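Local coordinates for protein CT021 (Chlamydia trachomatis serovar L2, PDB 6UXD) that is of unknown function but belongs to a chlamydial family grouped with the LolA/LolB lipoprotein-carrier superfamily, at residues 19-25 and 199-205. Residues are numbered along the deposited sequence.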
ATOM      1  N   GLY A  19       0.418  10.327   9.084  1.00 38.51           N
ATOM      2  CA  GLY A  19      -0.670   9.717   9.793  1.00 40.76           C
ATOM      3  C   GLY A  19      -1.659   8.962   8.914  1.00 36.98           C
ATOM      4  O   GLY A  19      -2.454   8.185   9.438  1.00 37.89           O
ATOM      5  N   ASP A  20      -1.649   9.193   7.602  1.00 38.65           N
ATOM      6  CA  ASP A  20      -2.500   8.433   6.696  1.00 39.89           C
ATOM      7  C   ASP A  20      -2.034   6.986   6.621  1.00 43.66           C
ATOM      8  O   ASP A  20      -0.834   6.712   6.571  1.00 38.12           O
ATOM      9  CB  ASP A  20      -2.488   9.047   5.304  1.00 36.79           C
ATOM     10  CG  ASP A  20      -3.212  10.362   5.250  1.00 39.97           C
ATOM     11  OD1 ASP A  20      -3.793  10.739   6.287  1.00 39.78           O
ATOM     12  OD2 ASP A  20      -3.185  11.022   4.189  1.00 38.34           O
ATOM     13  N   TYR A  21      -2.991   6.050   6.619  1.00 42.14           N
ATOM     14  CA  TYR A  21      -2.655   4.638   6.621  1.00 31.47           C
ATOM     15  C   TYR A  21      -3.671   3.865   5.789  1.00 36.28           C
ATOM     16  O   TYR A  21      -4.734   4.379   5.430  1.00 36.65           O
ATOM     17  CB  TYR A  21      -2.581   4.078   8.031  1.00 37.45           C
ATOM     18  CG  TYR A  21      -3.931   3.810   8.641  1.00 37.59           C
ATOM     19  CD1 TYR A  21      -4.493   2.543   8.620  1.00 36.39           C
ATOM     20  CD2 TYR A  21      -4.645   4.832   9.221  1.00 35.57           C
ATOM     21  CE1 TYR A  21      -5.754   2.313   9.183  1.00 41.77           C
ATOM     22  CE2 TYR A  21      -5.871   4.624   9.765  1.00 38.68           C
ATOM     23  CZ  TYR A  21      -6.428   3.367   9.757  1.00 38.21           C
ATOM     24  OH  TYR A  21      -7.669   3.183  10.327  1.00 39.01           O
ATOM     25  N   ALA A  22      -3.313   2.624   5.458  1.00 38.39           N
ATOM     26  CA  ALA A  22      -4.237   1.705   4.797  1.00 38.73           C
ATOM     27  C   ALA A  22      -3.768   0.269   5.004  1.00 37.49           C
ATOM     28  O   ALA A  22      -2.569   0.002   5.123  1.00 40.53           O
ATOM     29  CB  ALA A  22      -4.354   2.037   3.310  1.00 39.06           C
ATOM     30  N   VAL A  23      -4.729  -0.655   5.072  1.00 36.45           N
ATOM     31  CA  VAL A  23      -4.457  -2.075   5.288  1.00 33.50           C
ATOM     32  C   VAL A  23      -4.918  -2.814   4.042  1.00 37.79           C
ATOM     33  O   VAL A  23      -6.097  -2.751   3.670  1.00 37.89           O
ATOM     34  CB  VAL A  23      -5.145  -2.625   6.548  1.00 37.86           C
ATOM     35  CG1 VAL A  23      -4.835  -4.102   6.745  1.00 44.64           C
ATOM     36  CG2 VAL A  23      -4.709  -1.835   7.789  1.00 41.01           C
ATOM     37  N   LEU A  24      -3.994  -3.482   3.379  1.00 39.02           N
ATOM     38  CA  LEU A  24      -4.282  -4.143   2.122  1.00 41.06           C
ATOM     39  C   LEU A  24      -4.194  -5.643   2.337  1.00 42.93           C
ATOM     40  O   LEU A  24      -3.412  -6.116   3.165  1.00 49.97           O
ATOM     41  CB  LEU A  24      -3.311  -3.686   1.023  1.00 46.29           C
ATOM     42  CG  LEU A  24      -3.696  -2.428   0.237  1.00 39.06           C
ATOM     43  CD1 LEU A  24      -3.888  -1.229   1.128  1.00 45.38           C
ATOM     44  CD2 LEU A  24      -2.656  -2.103  -0.825  1.00 42.89           C
ATOM     45  N   SER A  25      -5.035  -6.384   1.607  1.00 39.63           N
ATOM     46  CA  SER A  25      -5.176  -7.820   1.781  1.00 40.34           C
ATOM     47  C   SER A  25      -5.040  -8.528   0.443  1.00 45.79           C
ATOM     48  O   SER A  25      -5.667  -8.125  -0.544  1.00 45.47           O
ATOM     49  CB  SER A  25      -6.533  -8.176   2.391  1.00 38.65           C
ATOM     50  OG  SER A  25      -6.689  -9.576   2.379  1.00 53.17           O
ATOM     51  N   LYS A 199      -7.189  -6.209  -1.925  1.00 44.31           N
ATOM     52  CA  LYS A 199      -8.330  -5.510  -1.355  1.00 42.19           C
ATOM     53  C   LYS A 199      -7.855  -4.616  -0.219  1.00 35.06           C
ATOM     54  O   LYS A 199      -7.034  -5.026   0.605  1.00 42.33           O
ATOM     55  CB  LYS A 199      -9.359  -6.542  -0.873  1.00 45.40           C
ATOM     56  CG  LYS A 199     -10.591  -6.000  -0.160  1.00 47.93           C
ATOM     57  CD  LYS A 199     -11.614  -7.122   0.114  1.00 49.59           C
ATOM     58  CE  LYS A 199     -12.689  -6.689   1.137  1.00 56.85           C
ATOM     59  NZ  LYS A 199     -13.652  -7.795   1.480  1.00 57.38           N
ATOM     60  N   THR A 200      -8.357  -3.387  -0.179  1.00 36.61           N
ATOM     61  CA  THR A 200      -8.080  -2.494   0.942  1.00 37.49           C
ATOM     62  C   THR A 200      -9.210  -2.634   1.954  1.00 36.25           C
ATOM     63  O   THR A 200     -10.366  -2.313   1.650  1.00 36.81           O
ATOM     64  CB  THR A 200      -7.950  -1.047   0.489  1.00 36.56           C
ATOM     65  OG1 THR A 200      -6.999  -0.974  -0.579  1.00 34.89           O
ATOM     66  CG2 THR A 200      -7.471  -0.184   1.644  1.00 39.22           C
ATOM     67  N   ILE A 201      -8.883  -3.135   3.138  1.00 32.42           N
ATOM     68  CA  ILE A 201      -9.916  -3.448   4.119  1.00 38.08           C
ATOM     69  C   ILE A 201     -10.065  -2.362   5.168  1.00 37.05           C
ATOM     70  O   ILE A 201     -11.113  -2.303   5.829  1.00 33.84           O
ATOM     71  CB  ILE A 201      -9.654  -4.815   4.777  1.00 40.42           C
ATOM     72  CG1 ILE A 201      -8.339  -4.819   5.576  1.00 40.50           C
ATOM     73  CG2 ILE A 201      -9.613  -5.878   3.710  1.00 41.75           C
ATOM     74  CD1 ILE A 201      -8.006  -6.181   6.221  1.00 42.59           C
ATOM     75  N   GLU A 202      -9.075  -1.481   5.318  1.00 34.73           N
ATOM     76  CA  GLU A 202      -9.193  -0.355   6.230  1.00 36.61           C
ATOM     77  C   GLU A 202      -8.284   0.754   5.739  1.00 35.24           C
ATOM     78  O   GLU A 202      -7.205   0.476   5.215  1.00 35.17           O
ATOM     79  CB  GLU A 202      -8.826  -0.750   7.662  1.00 37.38           C
ATOM     80  CG  GLU A 202      -9.161   0.323   8.701  1.00 37.64           C
ATOM     81  CD  GLU A 202      -8.849  -0.104  10.135  1.00 38.93           C
ATOM     82  OE1 GLU A 202      -9.370  -1.148  10.563  1.00 34.16           O
ATOM     83  OE2 GLU A 202      -8.069   0.604  10.829  1.00 38.02           O
ATOM     84  N   MET A 203      -8.747   1.998   5.843  1.00 34.78           N
ATOM     85  CA  MET A 203      -7.869   3.141   5.629  1.00 37.48           C
ATOM     86  C   MET A 203      -8.345   4.270   6.529  1.00 41.04           C
ATOM     87  O   MET A 203      -9.497   4.295   6.979  1.00 35.98           O
ATOM     88  CB  MET A 203      -7.829   3.587   4.151  1.00 40.02           C
ATOM     89  CG  MET A 203      -9.172   3.913   3.577  1.00 38.24           C
ATOM     90  SD  MET A 203      -9.229   4.464   1.862  1.00 39.12           S
ATOM     91  CE  MET A 203      -8.479   3.118   0.929  1.00 41.53           C
ATOM     92  N   GLY A 204      -7.436   5.201   6.803  1.00 37.45           N
ATOM     93  CA  GLY A 204      -7.776   6.340   7.618  1.00 35.97           C
ATOM     94  C   GLY A 204      -6.660   7.351   7.823  1.00 35.46           C
ATOM     95  O   GLY A 204      -5.771   7.530   6.975  1.00 36.76           O
ATOM     96  N   HIS A 205      -6.748   8.052   8.949  1.00 36.51           N
ATOM     97  CA  HIS A 205      -5.912   9.203   9.233  1.00 40.09           C
ATOM     98  C   HIS A 205      -5.497   9.170  10.695  1.00 39.89           C
ATOM     99  O   HIS A 205      -6.098   8.466  11.517  1.00 39.31           O
ATOM    100  CB  HIS A 205      -6.648  10.510   8.944  1.00 39.43           C
ATOM    101  CG  HIS A 205      -7.350  10.534   7.624  1.00 47.59           C
ATOM    102  ND1 HIS A 205      -6.676  10.533   6.422  1.00 41.24           N
ATOM    103  CD2 HIS A 205      -8.669  10.570   7.315  1.00 46.38           C
ATOM    104  CE1 HIS A 205      -7.547  10.580   5.430  1.00 41.66           C
ATOM    105  NE2 HIS A 205      -8.763  10.597   5.944  1.00 46.00           N
TER
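Two side-chain bonds tie the strands together: Y21 OH donates to E202 OE2 (2.7 Å), diagonally over the sheet, and past the end of the ladder H205 ND1 donates to D20 OD1 (2.9 Å, nearly linear). Both carboxylates have further partners, D20 in R17 and R180, E202 in N144 and the start of helix 66-69. Between the backbones, Y21 and G204 exchange N-H...O bonds, as do S25 and K199, with S25 N to K199 O at 2.6 Å. In the middle, V23 N reaches E202 O (2.7 Å) while V23 O takes its bond from I201 N (2.9 Å), so I201 is the extra residue of a beta bulge and L24 pairs with T200. The Y21 ring lies over G204 N; a CB on G204 would strike Y21 CE2. V23 CG1 meets I201 CG1 at 3.8 Å, beside W66, and on the reverse face A22 packs against M203. This is a bulged antiparallel ladder, joining strand 21-26 near the N-terminus to the late strand 196-204 within the large antiparallel sheet of the chain.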